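Local coordinates for protein 2-hydroxyhepta-2,4-diene-1,7-dioate isomerase (Mycobacterium marinum, PDB 3QDF) that probably acts as a metal-dependent isomerase or hydrolase of the fumarylacetoacetate hydrolase family, and binds zinc, at residues Val67-Lys72 and Phe95-Thr100; Arg110-Ala115 and Asp172-Val177; Pro117-Gly122 and Ser154-Gln159; Val200-Arg205 and Ala238-Ile243. All coordinates share one frame; numbering follows the deposited sequence.

In the fold
Contacts 1 and 3 frame the same zinc ion from different strands. Contact 3 supplies the ligand E121, while F95 of contact 1 comes within about 4 Å of the metal, nearest side-chain atoms considered; the centres of the two contacts are 13 Å apart and they do not touch. Contact 2, whose centre lies 9 Å from that of contact 3, packs against it where L111 CD2 meets V118 CG1 at 3.8 Å. It also touches contact 1, through K97 and F174. Contact 4 continues the strand pairing of contact 3, with I243 N 2.8 Å from V118 O, a probable hydrogen bond, and its H203 binds a second zinc ion about 20 Å from the first, ion to ion.

Contact 1: residues Val67-Lys72 and Phe95-Thr100; sequences VVCVGK and FLKPNT
C69 and F95 make the tight end of this antiparallel pairing, where CB of C69 sits over one face of the phenyl ring, 3.5 Å from its centroid and offset toward the rim. The cysteine SG meets the same ring obliquely, 4.4 Å from the centroid, a sulfur-aromatic contact. F95 reaches this place because its CG stands between the backbone N and the carbonyl carbon (chi1 59°), which swings the ring across the neighbouring strand. Two backbone bonds clamp the pair, one in each direction.

Toward V67 the pairing slackens. K97 N still gives V67 O a good bond, but the return bond from V67 N to K97 O is weak at 3.4 Å, and a water that donates to K97 O takes another weak bond from V67 N. On the other face V68 CG2 and L96 CD2 lie side by side at 3.8 Å, with L96 exposed. K97 sends its ammonium group away to D152, in a salt bridge, and to the carbonyls of K169 and F174. The chemistry implies a division: C69 packs the ring, which lies near the zinc and also meets W165, while the lysine is a second-shell partner of the metal ligand D152.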
loop_
_atom_site.group_PDB
_atom_site.type_symbol
_atom_site.label_atom_id
_atom_site.label_comp_id
_atom_site.label_asym_id
_atom_site.label_seq_id
_atom_site.Cartn_x
_atom_site.Cartn_y
_atom_site.Cartn_z
ATOM N N VAL A 67 2.683 4.804 -8.823
ATOM C CA VAL A 67 2.185 4.998 -7.486
ATOM C C VAL A 67 1.970 6.488 -7.310
ATOM O O VAL A 67 2.935 7.246 -7.287
ATOM C CB VAL A 67 3.222 4.475 -6.442
ATOM C CG1 VAL A 67 2.697 4.663 -5.010
ATOM C CG2 VAL A 67 3.562 3.000 -6.726
ATOM N N VAL A 68 0.715 6.922 -7.203
ATOM C CA VAL A 68 0.432 8.363 -7.059
ATOM C C VAL A 68 0.145 8.555 -5.583
ATOM O O VAL A 68 -0.509 7.708 -4.962
ATOM C CB VAL A 68 -0.759 8.838 -7.922
ATOM C CG1 VAL A 68 -0.775 10.368 -8.029
ATOM C CG2 VAL A 68 -0.692 8.244 -9.326
ATOM N N CYS A 69 0.659 9.634 -5.004
ATOM C CA CYS A 69 0.604 9.815 -3.570
ATOM C C CYS A 69 0.138 11.203 -3.178
ATOM O O CYS A 69 0.384 12.192 -3.878
ATOM C CB CYS A 69 1.978 9.617 -2.952
ATOM S SG CYS A 69 2.801 8.112 -3.393
ATOM N N VAL A 70 -0.468 11.280 -2.000
ATOM C CA VAL A 70 -0.987 12.528 -1.498
ATOM C C VAL A 70 -0.100 12.981 -0.327
ATOM O O VAL A 70 0.262 12.174 0.532
ATOM C CB VAL A 70 -2.481 12.366 -1.096
ATOM C CG1 VAL A 70 -3.040 13.659 -0.508
ATOM C CG2 VAL A 70 -3.319 11.930 -2.321
ATOM N N GLY A 71 0.277 14.260 -0.323
ATOM C CA GLY A 71 0.993 14.865 0.806
ATOM C C GLY A 71 0.166 14.995 2.074
ATOM O O GLY A 71 -0.563 14.068 2.456
ATOM N N LYS A 72 0.322 16.119 2.754
ATOM C CA LYS A 72 -0.436 16.483 3.937
ATOM C C LYS A 72 -1.942 16.218 3.813
ATOM O O LYS A 72 -2.650 17.004 3.178
ATOM C CB LYS A 72 -0.216 17.982 4.178
ATOM N N PHE A 95 2.278 13.660 -5.649
ATOM C CA PHE A 95 3.619 13.336 -6.125
ATOM C C PHE A 95 3.626 11.885 -6.555
ATOM O O PHE A 95 2.641 11.196 -6.372
ATOM C CB PHE A 95 4.691 13.616 -5.068
ATOM C CG PHE A 95 4.509 12.853 -3.770
ATOM C CD1 PHE A 95 3.707 13.363 -2.759
ATOM C CD2 PHE A 95 5.168 11.634 -3.560
ATOM C CE1 PHE A 95 3.543 12.668 -1.536
ATOM C CE2 PHE A 95 5.029 10.921 -2.342
ATOM C CZ PHE A 95 4.214 11.440 -1.328
ATOM N N LEU A 96 4.731 11.436 -7.141
ATOM C CA LEU A 96 4.844 10.076 -7.636
ATOM C C LEU A 96 5.989 9.340 -6.958
ATOM O O LEU A 96 7.027 9.931 -6.632
ATOM C CB LEU A 96 5.060 10.075 -9.163
ATOM C CG LEU A 96 3.905 10.583 -10.037
ATOM C CD1 LEU A 96 4.371 10.861 -11.443
ATOM C CD2 LEU A 96 2.786 9.514 -10.071
ATOM N N LYS A 97 5.768 8.047 -6.748
ATOM C CA LYS A 97 6.824 7.113 -6.454
ATOM C C LYS A 97 6.917 6.162 -7.643
ATOM O O LYS A 97 5.876 5.779 -8.198
ATOM C CB LYS A 97 6.528 6.355 -5.162
ATOM C CG LYS A 97 6.659 7.241 -3.892
ATOM C CD LYS A 97 5.976 6.572 -2.676
ATOM C CE LYS A 97 6.923 5.558 -1.949
ATOM N NZ LYS A 97 7.834 6.224 -0.914
ATOM N N PRO A 98 8.155 5.774 -8.047
ATOM C CA PRO A 98 8.339 4.875 -9.186
ATOM C C PRO A 98 7.949 3.460 -8.768
ATOM O O PRO A 98 8.130 3.101 -7.605
ATOM C CB PRO A 98 9.845 4.976 -9.454
ATOM C CG PRO A 98 10.441 5.204 -8.090
ATOM C CD PRO A 98 9.439 6.082 -7.370
ATOM N N ASN A 99 7.408 2.658 -9.676
ATOM C CA ASN A 99 7.034 1.310 -9.287
ATOM C C ASN A 99 8.242 0.425 -8.878
ATOM O O ASN A 99 8.074 -0.613 -8.251
ATOM C CB ASN A 99 6.133 0.632 -10.349
ATOM C CG ASN A 99 6.853 0.338 -11.658
ATOM O OD1 ASN A 99 8.081 0.437 -11.759
ATOM N ND2 ASN A 99 6.076 -0.043 -12.678
ATOM N N THR A 100 9.452 0.848 -9.228
ATOM C CA THR A 100 10.670 0.188 -8.747
ATOM C C THR A 100 10.855 0.344 -7.231
ATOM O O THR A 100 11.696 -0.338 -6.650
ATOM C CB THR A 100 11.910 0.737 -9.483
ATOM O OG1 THR A 100 11.866 2.165 -9.451
ATOM C CG2 THR A 100 11.928 0.266 -10.943
HETATM O O HOH W 1 5.251 6.263 -10.528
#

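Contact 2: residues Arg110-Ala115 and Asp172-Val177; sequences RLPANA and DTFCPV
T173 and R110 meet through a single, nearly straight hydrogen bond, from R110 N to T173 OG1 at 2.9 Å with an angle of 173° at the hydrogen. The hydroxyl is set between the backbone N and the carbonyl carbon of its own residue (chi1 79°), which turns it to the strand end at R110; it also lies near D172 O, at a modelled distance that is doubtfully short. F174 brings the edge of its ring to R110 O, with CE1 at 3.6 Å, and its tip to the tip of P112, CZ to CD at 3.8 Å. A water donates to both R110 O, at 2.7 Å, and D172 O, at 2.6 Å, tying the two carbonyls together.

One shell further out, P112 opens a type I turn closed by the bond from A115 N to P112 O, and R265 holds the carbonyl of A115. The F174 ring also meets the ring of H171 and packs on V118. The chemistry implies a join in which one side-chain hydroxyl and one water serve main-chain N-H and C=O groups, while a phenyl ring and a proline fill the apolar side.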
loop_
_atom_site.group_PDB
_atom_site.type_symbol
_atom_site.label_atom_id
_atom_site.label_comp_id
_atom_site.label_asym_id
_atom_site.label_seq_id
_atom_site.Cartn_x
_atom_site.Cartn_y
_atom_site.Cartn_z
ATOM N N ARG A 110 15.528 -1.131 2.488
ATOM C CA ARG A 110 16.991 -0.942 2.545
ATOM C C ARG A 110 17.285 0.548 2.503
ATOM O O ARG A 110 16.966 1.221 1.519
ATOM C CB ARG A 110 17.701 -1.691 1.403
ATOM C CG ARG A 110 17.278 -3.153 1.294
ATOM C CD ARG A 110 18.026 -3.949 0.234
ATOM N NE ARG A 110 17.528 -5.326 0.270
ATOM C CZ ARG A 110 18.037 -6.311 1.019
ATOM N NH1 ARG A 110 19.093 -6.102 1.801
ATOM N NH2 ARG A 110 17.480 -7.520 0.989
ATOM N N LEU A 111 17.815 1.057 3.610
ATOM C CA LEU A 111 18.169 2.463 3.773
ATOM C C LEU A 111 19.505 2.717 3.093
ATOM O O LEU A 111 20.462 1.963 3.320
ATOM C CB LEU A 111 18.277 2.809 5.268
ATOM C CG LEU A 111 17.143 2.256 6.143
ATOM C CD1 LEU A 111 17.314 2.672 7.595
ATOM C CD2 LEU A 111 15.791 2.742 5.626
ATOM N N PRO A 112 19.584 3.773 2.252
ATOM C CA PRO A 112 20.887 4.155 1.717
ATOM C C PRO A 112 21.840 4.454 2.865
ATOM O O PRO A 112 21.422 5.026 3.896
ATOM C CB PRO A 112 20.581 5.434 0.932
ATOM C CG PRO A 112 19.189 5.268 0.502
ATOM C CD PRO A 112 18.509 4.613 1.697
ATOM N N ALA A 113 23.101 4.043 2.715
ATOM C CA ALA A 113 24.091 4.291 3.767
ATOM C C ALA A 113 24.044 5.761 4.178
ATOM O O ALA A 113 24.063 6.058 5.361
ATOM C CB ALA A 113 25.507 3.869 3.331
ATOM N N ASN A 114 23.906 6.664 3.204
ATOM C CA ASN A 114 23.969 8.114 3.472
ATOM C C ASN A 114 22.694 8.847 3.945
ATOM O O ASN A 114 22.764 10.037 4.233
ATOM C CB ASN A 114 24.637 8.882 2.290
ATOM C CG ASN A 114 23.690 9.148 1.081
ATOM O OD1 ASN A 114 22.526 8.711 1.020
ATOM N ND2 ASN A 114 24.224 9.876 0.099
ATOM N N ALA A 115 21.552 8.156 4.039
ATOM C CA ALA A 115 20.281 8.830 4.336
ATOM C C ALA A 115 19.822 8.790 5.807
ATOM O O ALA A 115 19.641 7.721 6.390
ATOM C CB ALA A 115 19.177 8.304 3.419
ATOM N N ASP A 172 14.660 2.418 -4.247
ATOM C CA ASP A 172 14.183 1.035 -4.267
ATOM C C ASP A 172 13.806 0.619 -2.843
ATOM O O ASP A 172 14.512 0.971 -1.887
ATOM C CB ASP A 172 15.225 0.074 -4.869
ATOM C CG ASP A 172 15.402 0.262 -6.378
ATOM O OD1 ASP A 172 14.766 1.162 -6.997
ATOM O OD2 ASP A 172 16.195 -0.502 -6.942
ATOM N N THR A 173 12.685 -0.093 -2.707
ATOM C CA THR A 173 12.177 -0.618 -1.408
ATOM C C THR A 173 11.395 0.394 -0.559
ATOM O O THR A 173 10.874 0.051 0.496
ATOM C CB THR A 173 13.274 -1.346 -0.534
ATOM O OG1 THR A 173 14.090 -0.373 0.130
ATOM C CG2 THR A 173 14.165 -2.282 -1.390
ATOM N N PHE A 174 11.265 1.630 -1.038
ATOM C CA PHE A 174 10.632 2.669 -0.258
ATOM C C PHE A 174 9.129 2.691 -0.442
ATOM O O PHE A 174 8.467 3.624 0.016
ATOM C CB PHE A 174 11.222 4.059 -0.594
ATOM C CG PHE A 174 12.466 4.419 0.204
ATOM C CD1 PHE A 174 13.315 3.428 0.702
ATOM C CD2 PHE A 174 12.782 5.762 0.441
ATOM C CE1 PHE A 174 14.460 3.769 1.434
ATOM C CE2 PHE A 174 13.935 6.116 1.172
ATOM C CZ PHE A 174 14.770 5.125 1.664
ATOM N N CYS A 175 8.582 1.687 -1.114
ATOM C CA CYS A 175 7.119 1.589 -1.206
ATOM C C CYS A 175 6.603 0.154 -0.874
ATOM O O CYS A 175 6.037 -0.513 -1.720
ATOM C CB CYS A 175 6.598 2.104 -2.556
ATOM S SG CYS A 175 4.810 2.425 -2.509
ATOM N N PRO A 176 6.808 -0.307 0.375
ATOM C CA PRO A 176 6.132 -1.543 0.758
ATOM C C PRO A 176 4.627 -1.429 0.508
ATOM O O PRO A 176 4.035 -0.355 0.750
ATOM C CB PRO A 176 6.391 -1.638 2.263
ATOM C CG PRO A 176 7.679 -0.885 2.479
ATOM C CD PRO A 176 7.627 0.255 1.466
ATOM N N VAL A 177 4.015 -2.512 0.027
ATOM C CA VAL A 177 2.554 -2.519 -0.220
ATOM C C VAL A 177 2.051 -3.904 0.077
ATOM O O VAL A 177 2.710 -4.887 -0.250
ATOM C CB VAL A 177 2.205 -2.223 -1.715
ATOM C CG1 VAL A 177 0.700 -2.368 -1.970
ATOM C CG2 VAL A 177 2.691 -0.852 -2.138
HETATM O O HOH W 2 16.882 1.588 -1.164
#

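Contact 3: residues Pro117-Gly122 and Ser154-Gln159; sequences PVHFEG and SARDQQ. With ZN (zinc ion), chain B; EDO (1,2-ethanediol), chain D.
H119 and S154 face each other as an antiparallel hydrogen-bonded pair, with H119 N 2.8 Å from S154 O and S154 N 2.9 Å from H119 O, and the pairing runs on into the helix start, where R156 N bonds P117 O. A155 is the N-cap residue, and its CB touches V118 CG2 on the other face of the sheet.

R156 then carries the side-chain contact. Its CG, anti to the carbonyl carbon (chi1 -62°), is set over the centre of the H119 ring, 3.6 Å from the centroid, in a CH-pi contact; the bend at chi2 (-56°) then turns the rest of the chain along H119 toward E121, and ring and guanidinium planes stand 75° apart. Beyond the ring the guanidinium grips a single carboxylate oxygen, OE1 of E121, with both end nitrogens: NH2 at 2.6 Å on the anti lone pair, NH1 at 2.9 Å from above the carboxylate plane. This salt bridge belongs to the metal centre of the fumarylacetoacetate hydrolase fold, since the other oxygen, OE2, binds zinc at 2.3 Å alongside E123 and D152. R156 is therefore a second-shell residue, and its two bonds to OE1 restrict the rotation of the carboxylate. A 1,2-ethanediol, probably from the crystallisation liquor, and a water complete the zinc shell. Q159, one turn along the helix, accepts from R156 NH1 through OE1 at 2.8 Å, in the guanidinium plane. S154 OG turns elsewhere, to D152 O and K169 NZ.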
loop_
_atom_site.group_PDB
_atom_site.type_symbol
_atom_site.label_atom_id
_atom_site.label_comp_id
_atom_site.label_asym_id
_atom_site.label_seq_id
_atom_site.Cartn_x
_atom_site.Cartn_y
_atom_site.Cartn_z
ATOM N N PRO A 117 17.376 11.530 8.689
ATOM C CA PRO A 117 16.529 10.408 9.101
ATOM C C PRO A 117 15.626 9.872 7.966
ATOM O O PRO A 117 15.043 10.655 7.215
ATOM C CB PRO A 117 15.654 11.028 10.194
ATOM C CG PRO A 117 15.521 12.485 9.791
ATOM C CD PRO A 117 16.834 12.837 9.120
ATOM N N VAL A 118 15.524 8.549 7.854
ATOM C CA VAL A 118 14.523 7.926 6.985
ATOM C C VAL A 118 13.273 7.579 7.809
ATOM O O VAL A 118 13.372 6.899 8.831
ATOM C CB VAL A 118 15.061 6.656 6.258
ATOM C CG1 VAL A 118 13.980 6.068 5.337
ATOM C CG2 VAL A 118 16.312 6.983 5.452
ATOM N N HIS A 119 12.115 8.047 7.350
ATOM C CA HIS A 119 10.844 7.846 8.041
ATOM C C HIS A 119 9.968 6.806 7.370
ATOM O O HIS A 119 9.946 6.701 6.137
ATOM C CB HIS A 119 10.047 9.161 8.102
ATOM C CG HIS A 119 10.557 10.131 9.121
ATOM N ND1 HIS A 119 9.804 11.191 9.576
ATOM C CD2 HIS A 119 11.737 10.193 9.789
ATOM C CE1 HIS A 119 10.503 11.875 10.472
ATOM N NE2 HIS A 119 11.679 11.289 10.619
ATOM N N PHE A 120 9.232 6.064 8.195
ATOM C CA PHE A 120 8.080 5.292 7.746
ATOM C C PHE A 120 6.901 6.269 7.611
ATOM O O PHE A 120 6.906 7.354 8.204
ATOM C CB PHE A 120 7.733 4.192 8.757
ATOM C CG PHE A 120 7.316 4.733 10.107
ATOM C CD1 PHE A 120 6.019 5.190 10.321
ATOM C CD2 PHE A 120 8.249 4.856 11.144
ATOM C CE1 PHE A 120 5.647 5.721 11.547
ATOM C CE2 PHE A 120 7.880 5.392 12.375
ATOM C CZ PHE A 120 6.577 5.824 12.572
ATOM N N GLU A 121 5.905 5.898 6.820
ATOM C CA GLU A 121 4.626 6.599 6.808
ATOM C C GLU A 121 3.569 5.569 6.461
ATOM O O GLU A 121 3.475 5.159 5.312
ATOM C CB GLU A 121 4.582 7.718 5.752
ATOM C CG GLU A 121 5.539 8.907 5.965
ATOM C CD GLU A 121 5.272 10.058 4.994
ATOM O OE1 GLU A 121 5.764 11.198 5.208
ATOM O OE2 GLU A 121 4.544 9.835 4.018
ATOM N N GLY A 122 2.762 5.180 7.449
ATOM C CA GLY A 122 1.658 4.237 7.226
ATOM C C GLY A 122 0.518 4.931 6.528
ATOM O O GLY A 122 0.115 6.017 6.946
ATOM N N SER A 154 10.408 7.590 3.376
ATOM C CA SER A 154 10.824 8.938 2.999
ATOM C C SER A 154 12.142 9.345 3.674
ATOM O O SER A 154 12.231 9.389 4.921
ATOM C CB SER A 154 9.744 9.953 3.390
ATOM O OG SER A 154 8.443 9.521 2.987
ATOM N N ALA A 155 13.150 9.644 2.852
ATOM C CA ALA A 155 14.406 10.229 3.323
ATOM C C ALA A 155 14.212 11.738 3.556
ATOM O O ALA A 155 14.239 12.537 2.601
ATOM C CB ALA A 155 15.508 9.973 2.313
ATOM N N ARG A 156 14.024 12.126 4.818
ATOM C CA ARG A 156 13.719 13.526 5.183
ATOM C C ARG A 156 14.815 14.546 4.851
ATOM O O ARG A 156 14.511 15.682 4.465
ATOM C CB ARG A 156 13.362 13.649 6.673
ATOM C CG ARG A 156 12.121 12.871 7.146
ATOM C CD ARG A 156 10.844 13.211 6.374
ATOM N NE ARG A 156 9.648 12.643 7.010
ATOM C CZ ARG A 156 8.488 12.398 6.393
ATOM N NH1 ARG A 156 8.325 12.646 5.090
ATOM N NH2 ARG A 156 7.478 11.885 7.090
ATOM N N ASP A 157 16.079 14.157 5.019
ATOM C CA ASP A 157 17.212 15.043 4.661
ATOM C C ASP A 157 17.171 15.428 3.163
ATOM O O ASP A 157 17.374 16.594 2.788
ATOM C CB ASP A 157 18.570 14.409 5.043
ATOM C CG ASP A 157 18.767 12.991 4.456
ATOM O OD1 ASP A 157 17.776 12.318 4.051
ATOM O OD2 ASP A 157 19.933 12.529 4.417
ATOM N N GLN A 158 16.866 14.431 2.335
ATOM C CA GLN A 158 16.783 14.590 0.887
ATOM C C GLN A 158 15.571 15.393 0.444
ATOM O O GLN A 158 15.647 16.111 -0.552
ATOM C CB GLN A 158 16.800 13.224 0.217
ATOM C CG GLN A 158 18.089 12.467 0.533
ATOM C CD GLN A 158 18.154 11.104 -0.121
ATOM O OE1 GLN A 158 17.231 10.695 -0.845
ATOM N NE2 GLN A 158 19.253 10.388 0.126
ATOM N N GLN A 159 14.474 15.292 1.190
ATOM C CA GLN A 159 13.281 16.117 0.957
ATOM C C GLN A 159 13.598 17.591 1.116
ATOM O O GLN A 159 13.275 18.412 0.256
ATOM C CB GLN A 159 12.164 15.764 1.948
ATOM C CG GLN A 159 11.086 14.926 1.357
ATOM C CD GLN A 159 9.935 14.718 2.305
ATOM O OE1 GLN A 159 9.975 13.842 3.164
ATOM N NE2 GLN A 159 8.889 15.504 2.139
HETATM ZN ZN ZN B . 3.023 9.903 2.328
HETATM C C1 EDO D . 3.803 12.705 2.276
HETATM O O1 EDO D . 2.703 11.946 2.822
HETATM C C2 EDO D . 4.343 13.779 3.229
HETATM O O2 EDO D . 5.788 13.797 3.197
HETATM O O HOH W 3 1.541 9.832 0.604
#

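Contact 4: residues Val200-Arg205 and Ala238-Ile243; sequences VKQHAR and AGVGPI. With ZN (zinc ion), chain C.
A238 meets Q202 through its carbonyl rather than its methyl: the oxygen A238 O lies 3.4 Å from Q202 CG, against the flank of the glutamine. The same oxygen accepts a hydrogen bond from a water at 2.6 Å, and that water accepts from H203 N at 2.8 Å, so it links loop and strand at this point. G239 follows with a positive phi (103°). A CB here would run into K201 O and, at this phi, the carbonyl O of A238; its CA comes within 3.3 Å of K201 O, a CA-H...O contact, while its own carbonyl oxygen rests 3.7 Å from K201 CB.

The strand partner is irregular here. K201 and Q202 both face T194, a classic beta bulge on the outermost strand of a five-stranded sheet in this chain, and the next residue, H203, binds the second zinc ion through NE2 at 2.1 Å, with E191 as the other protein ligand. The bulged strand lies between that metal and the loop.

V240 continues the loop. Its CG1 approaches Q202 NE2 at 3.9 Å, the two side chains meeting at a slant, and its side chain also packs on E121 of the first zinc site. The polar end of Q202 is held by other groups: OE1 accepts from G122 N and bonds to the hydroxyl of T194, and NE2 bonds to that of T236. At G241 the chain pairs by backbone bonds with F120, and beyond P242 the side chain of I243 packs on I109 and L111, joining the loop to strand 109-111.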
loop_
_atom_site.group_PDB
_atom_site.type_symbol
_atom_site.label_atom_id
_atom_site.label_comp_id
_atom_site.label_asym_id
_atom_site.label_seq_id
_atom_site.Cartn_x
_atom_site.Cartn_y
_atom_site.Cartn_z
ATOM N N VAL A 200 3.741 1.516 19.405
ATOM C CA VAL A 200 2.797 2.277 18.574
ATOM C C VAL A 200 3.274 3.720 18.345
ATOM O O VAL A 200 3.558 4.460 19.310
ATOM C CB VAL A 200 1.364 2.270 19.170
ATOM C CG1 VAL A 200 0.449 3.218 18.390
ATOM C CG2 VAL A 200 0.783 0.835 19.189
ATOM N N LYS A 201 3.355 4.102 17.068
ATOM C CA LYS A 201 3.852 5.416 16.642
ATOM C C LYS A 201 2.773 6.258 15.986
ATOM O O LYS A 201 2.726 7.464 16.193
ATOM C CB LYS A 201 5.038 5.274 15.675
ATOM C CG LYS A 201 6.235 4.507 16.239
ATOM C CD LYS A 201 6.845 5.191 17.449
ATOM C CE LYS A 201 7.940 4.340 18.057
ATOM N NZ LYS A 201 8.367 4.926 19.355
ATOM N N GLN A 202 1.940 5.617 15.167
ATOM C CA GLN A 202 0.790 6.262 14.559
ATOM C C GLN A 202 -0.435 5.522 15.029
ATOM O O GLN A 202 -0.431 4.286 15.131
ATOM C CB GLN A 202 0.850 6.199 13.025
ATOM C CG GLN A 202 2.103 6.824 12.453
ATOM C CD GLN A 202 2.070 6.900 10.944
ATOM O OE1 GLN A 202 2.216 5.885 10.248
ATOM N NE2 GLN A 202 1.901 8.108 10.424
ATOM N N HIS A 203 -1.495 6.271 15.299
ATOM C CA HIS A 203 -2.729 5.679 15.790
ATOM C C HIS A 203 -3.847 6.648 15.487
ATOM O O HIS A 203 -4.066 7.595 16.238
ATOM C CB HIS A 203 -2.605 5.410 17.295
ATOM C CG HIS A 203 -3.572 4.397 17.822
ATOM N ND1 HIS A 203 -3.784 4.220 19.170
ATOM C CD2 HIS A 203 -4.393 3.521 17.195
ATOM C CE1 HIS A 203 -4.683 3.265 19.355
ATOM N NE2 HIS A 203 -5.072 2.826 18.172
ATOM N N ALA A 204 -4.535 6.428 14.366
ATOM C CA ALA A 204 -5.572 7.359 13.916
ATOM C C ALA A 204 -6.583 6.677 13.009
ATOM O O ALA A 204 -6.411 5.525 12.640
ATOM C CB ALA A 204 -4.932 8.572 13.207
ATOM N N ARG A 205 -7.654 7.380 12.666
ATOM C CA ARG A 205 -8.694 6.818 11.800
ATOM C C ARG A 205 -8.712 7.570 10.472
ATOM O O ARG A 205 -8.452 8.779 10.435
ATOM C CB ARG A 205 -10.067 6.871 12.481
ATOM C CG ARG A 205 -10.103 6.261 13.881
ATOM C CD ARG A 205 -11.539 6.114 14.380
ATOM N NE ARG A 205 -12.243 5.084 13.614
ATOM C CZ ARG A 205 -12.165 3.775 13.852
ATOM N NH1 ARG A 205 -12.829 2.912 13.082
ATOM N NH2 ARG A 205 -11.421 3.314 14.856
ATOM N N ALA A 238 -0.488 11.750 11.955
ATOM C CA ALA A 238 0.556 12.179 12.886
ATOM C C ALA A 238 1.368 10.958 13.391
ATOM O O ALA A 238 0.882 9.804 13.391
ATOM C CB ALA A 238 -0.077 12.951 14.066
ATOM N N GLY A 239 2.601 11.219 13.800
ATOM C CA GLY A 239 3.428 10.216 14.464
ATOM C C GLY A 239 4.498 9.593 13.594
ATOM O O GLY A 239 5.101 8.574 13.986
ATOM N N VAL A 240 4.747 10.189 12.422
ATOM C CA VAL A 240 5.855 9.739 11.561
ATOM C C VAL A 240 7.150 9.745 12.356
ATOM O O VAL A 240 7.315 10.572 13.238
ATOM C CB VAL A 240 6.020 10.594 10.248
ATOM C CG1 VAL A 240 4.864 10.333 9.316
ATOM C CG2 VAL A 240 6.144 12.128 10.555
ATOM N N GLY A 241 8.060 8.828 12.043
ATOM C CA GLY A 241 9.343 8.754 12.734
ATOM C C GLY A 241 10.396 7.891 12.042
ATOM O O GLY A 241 10.110 7.249 11.028
ATOM N N PRO A 242 11.622 7.878 12.592
ATOM C CA PRO A 242 12.770 7.257 11.930
ATOM C C PRO A 242 12.754 5.736 11.990
ATOM O O PRO A 242 12.212 5.143 12.935
ATOM C CB PRO A 242 13.975 7.814 12.710
ATOM C CG PRO A 242 13.435 8.078 14.086
ATOM C CD PRO A 242 11.994 8.517 13.875
ATOM N N ILE A 243 13.333 5.119 10.968
ATOM C CA ILE A 243 13.602 3.689 10.982
ATOM C C ILE A 243 15.105 3.490 10.781
ATOM O O ILE A 243 15.765 4.307 10.134
ATOM C CB ILE A 243 12.755 2.910 9.936
ATOM C CG1 ILE A 243 12.867 3.545 8.541
ATOM C CG2 ILE A 243 11.286 2.807 10.389
ATOM C CD1 ILE A 243 12.150 2.743 7.419
HETATM ZN ZN ZN C . -6.497 1.308 18.225
HETATM O O HOH W 4 -1.258 8.962 14.699
#